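PDB 1K0D: transcriptional regulator URE2 from Saccharomyces cerevisiae, which represses genes for the use of poor nitrogen sources by holding GATA activators in the cytoplasm, and reduces peroxides with glutathione. Local coordinates for residues B[122-127]-B[217-222]. Numbering follows the deposited sequence.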
loop_
_atom_site.group_PDB
_atom_site.type_symbol
_atom_site.label_atom_id
_atom_site.label_comp_id
_atom_site.label_asym_id
_atom_site.label_seq_id
_atom_site.Cartn_x
_atom_site.Cartn_y
_atom_site.Cartn_z
ATOM N N LEU B 122 -7.323 1.797 2.963
ATOM C CA LEU B 122 -6.291 2.476 2.194
ATOM C C LEU B 122 -5.331 1.461 1.566
ATOM O O LEU B 122 -4.998 1.567 0.387
ATOM C CB LEU B 122 -5.528 3.457 3.082
ATOM C CG LEU B 122 -4.405 4.238 2.399
ATOM C CD1 LEU B 122 -4.952 5.058 1.213
ATOM C CD2 LEU B 122 -3.756 5.142 3.421
ATOM N N PHE B 123 -4.893 0.476 2.346
ATOM C CA PHE B 123 -4.000 -0.549 1.815
ATOM C C PHE B 123 -4.757 -1.414 0.803
ATOM O O PHE B 123 -4.195 -1.833 -0.207
ATOM C CB PHE B 123 -3.416 -1.411 2.946
ATOM C CG PHE B 123 -2.114 -0.883 3.501
ATOM C CD1 PHE B 123 -2.090 -0.128 4.670
ATOM C CD2 PHE B 123 -0.911 -1.126 2.835
ATOM C CE1 PHE B 123 -0.890 0.383 5.174
ATOM C CE2 PHE B 123 0.300 -0.622 3.326
ATOM C CZ PHE B 123 0.308 0.138 4.504
ATOM N N PHE B 124 -6.036 -1.668 1.060
ATOM C CA PHE B 124 -6.857 -2.454 0.130
ATOM C C PHE B 124 -6.922 -1.721 -1.227
ATOM O O PHE B 124 -6.750 -2.324 -2.290
ATOM C CB PHE B 124 -8.269 -2.626 0.704
ATOM C CG PHE B 124 -9.225 -3.352 -0.209
ATOM C CD1 PHE B 124 -8.893 -4.593 -0.748
ATOM C CD2 PHE B 124 -10.479 -2.819 -0.481
ATOM C CE1 PHE B 124 -9.801 -5.297 -1.544
ATOM C CE2 PHE B 124 -11.397 -3.511 -1.275
ATOM C CZ PHE B 124 -11.058 -4.755 -1.808
ATOM N N GLN B 125 -7.139 -0.411 -1.181
ATOM C CA GLN B 125 -7.213 0.391 -2.404
ATOM C C GLN B 125 -5.895 0.425 -3.185
ATOM O O GLN B 125 -5.869 0.133 -4.379
ATOM C CB GLN B 125 -7.643 1.830 -2.073
ATOM C CG GLN B 125 -7.981 2.687 -3.299
ATOM C CD GLN B 125 -6.752 3.229 -4.016
ATOM O OE1 GLN B 125 -6.672 3.187 -5.241
ATOM N NE2 GLN B 125 -5.799 3.752 -3.256
ATOM N N THR B 126 -4.803 0.776 -2.511
ATOM C CA THR B 126 -3.497 0.872 -3.161
ATOM C C THR B 126 -2.906 -0.463 -3.619
ATOM O O THR B 126 -2.194 -0.520 -4.628
ATOM C CB THR B 126 -2.456 1.540 -2.232
ATOM O OG1 THR B 126 -2.243 0.712 -1.082
ATOM C CG2 THR B 126 -2.943 2.906 -1.772
ATOM N N SER B 127 -3.209 -1.530 -2.885
ATOM C CA SER B 127 -2.672 -2.849 -3.193
ATOM C C SER B 127 -3.593 -3.833 -3.909
ATOM O O SER B 127 -3.115 -4.670 -4.674
ATOM C CB SER B 127 -2.152 -3.492 -1.902
ATOM O OG SER B 127 -1.245 -2.607 -1.247
ATOM N N LEU B 217 -11.896 8.885 -0.106
ATOM C CA LEU B 217 -11.300 9.685 -1.174
ATOM C C LEU B 217 -10.307 8.944 -2.078
ATOM O O LEU B 217 -10.217 9.237 -3.270
ATOM C CB LEU B 217 -10.625 10.925 -0.571
ATOM C CG LEU B 217 -11.558 11.944 0.106
ATOM C CD1 LEU B 217 -10.742 13.013 0.826
ATOM C CD2 LEU B 217 -12.452 12.595 -0.951
ATOM N N ALA B 218 -9.572 7.990 -1.514
ATOM C CA ALA B 218 -8.577 7.238 -2.269
ATOM C C ALA B 218 -9.135 6.512 -3.491
ATOM O O ALA B 218 -8.406 6.277 -4.449
ATOM C CB ALA B 218 -7.869 6.228 -1.350
ATOM N N PHE B 219 -10.416 6.151 -3.456
ATOM C CA PHE B 219 -11.028 5.424 -4.577
ATOM C C PHE B 219 -11.509 6.318 -5.710
ATOM O O PHE B 219 -11.590 5.890 -6.862
ATOM C CB PHE B 219 -12.226 4.592 -4.100
ATOM C CG PHE B 219 -11.855 3.398 -3.263
ATOM C CD1 PHE B 219 -11.697 3.520 -1.884
ATOM C CD2 PHE B 219 -11.665 2.148 -3.859
ATOM C CE1 PHE B 219 -11.357 2.413 -1.106
ATOM C CE2 PHE B 219 -11.324 1.032 -3.093
ATOM C CZ PHE B 219 -11.168 1.164 -1.711
ATOM N N VAL B 220 -11.821 7.560 -5.365
ATOM C CA VAL B 220 -12.345 8.537 -6.306
ATOM C C VAL B 220 -11.679 8.671 -7.677
ATOM O O VAL B 220 -12.356 8.591 -8.699
ATOM C CB VAL B 220 -12.425 9.933 -5.633
ATOM C CG1 VAL B 220 -12.689 11.006 -6.665
ATOM C CG2 VAL B 220 -13.542 9.934 -4.604
ATOM N N PRO B 221 -10.353 8.870 -7.722
ATOM C CA PRO B 221 -9.688 9.014 -9.023
ATOM C C PRO B 221 -9.855 7.811 -9.938
ATOM O O PRO B 221 -9.934 7.958 -11.153
ATOM C CB PRO B 221 -8.225 9.243 -8.645
ATOM C CG PRO B 221 -8.321 9.868 -7.282
ATOM C CD PRO B 221 -9.386 9.036 -6.625
ATOM N N TRP B 222 -9.908 6.622 -9.345
ATOM C CA TRP B 222 -10.042 5.393 -10.117
ATOM C C TRP B 222 -11.467 5.053 -10.514
ATOM O O TRP B 222 -11.703 4.533 -11.607
ATOM C CB TRP B 222 -9.436 4.229 -9.345
ATOM C CG TRP B 222 -7.979 4.406 -9.090
ATOM C CD1 TRP B 222 -7.394 5.056 -8.036
ATOM C CD2 TRP B 222 -6.913 3.962 -9.933
ATOM N NE1 TRP B 222 -6.024 5.040 -8.175
ATOM C CE2 TRP B 222 -5.704 4.375 -9.330
ATOM C CE3 TRP B 222 -6.862 3.257 -11.142
ATOM C CZ2 TRP B 222 -4.453 4.102 -9.897
ATOM C CZ3 TRP B 222 -5.616 2.985 -11.707
ATOM C CH2 TRP B 222 -4.430 3.407 -11.081
#
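Gln-125 lays its aliphatic stem across one face of the Phe-219 ring. Its CG stands over the middle of that ring, 3.6 Å from the centroid and 8° off the normal, a well-centred CH-pi contact. Gln-125 CB lies 3.6 Å from Phe-219 CZ at the ring's outer end. With CG anti to the backbone N (chi1 -170°) the stem reaches out over the ring, and the bend at chi2 then carries the amide past it, the amide and ring planes 77° apart. A glutamine suits this place because its methylenes can face an aromatic ring while its polar end travels on. The flat amide group reaches Ala-218 O through its carbon CD, at 3.5 Å, and its tip also approaches the Trp-222 indole near CD1, the two planes inclined to each other. The small methyl of Ala-218 allows the 217-222 backbone to come close to helix 112-142; Leu-122 CD1 meets Ala-218 CB at 4.1 Å. At the edge of the Phe-219 ring, CZ touches Phe-124 CD2 at 4.2 Å, so this phenylalanine offers its face to Gln-125 and its rim to Phe-124. His-129, one helical turn beyond Gln-125, meets Phe-219 edge-to-face and also packs against Trp-222. Phe-124 continues to Trp-85 of the second subunit, and Trp-222 to Asn-30, a glutathione-binding residue. The contact thus lies in the buried core of the all-helical C-terminal domain of the glutathione transferase fold, where segment 217-222 packs on the long helix 112-142, next to the glutathione site formed with the thioredoxin-like N-terminal domain.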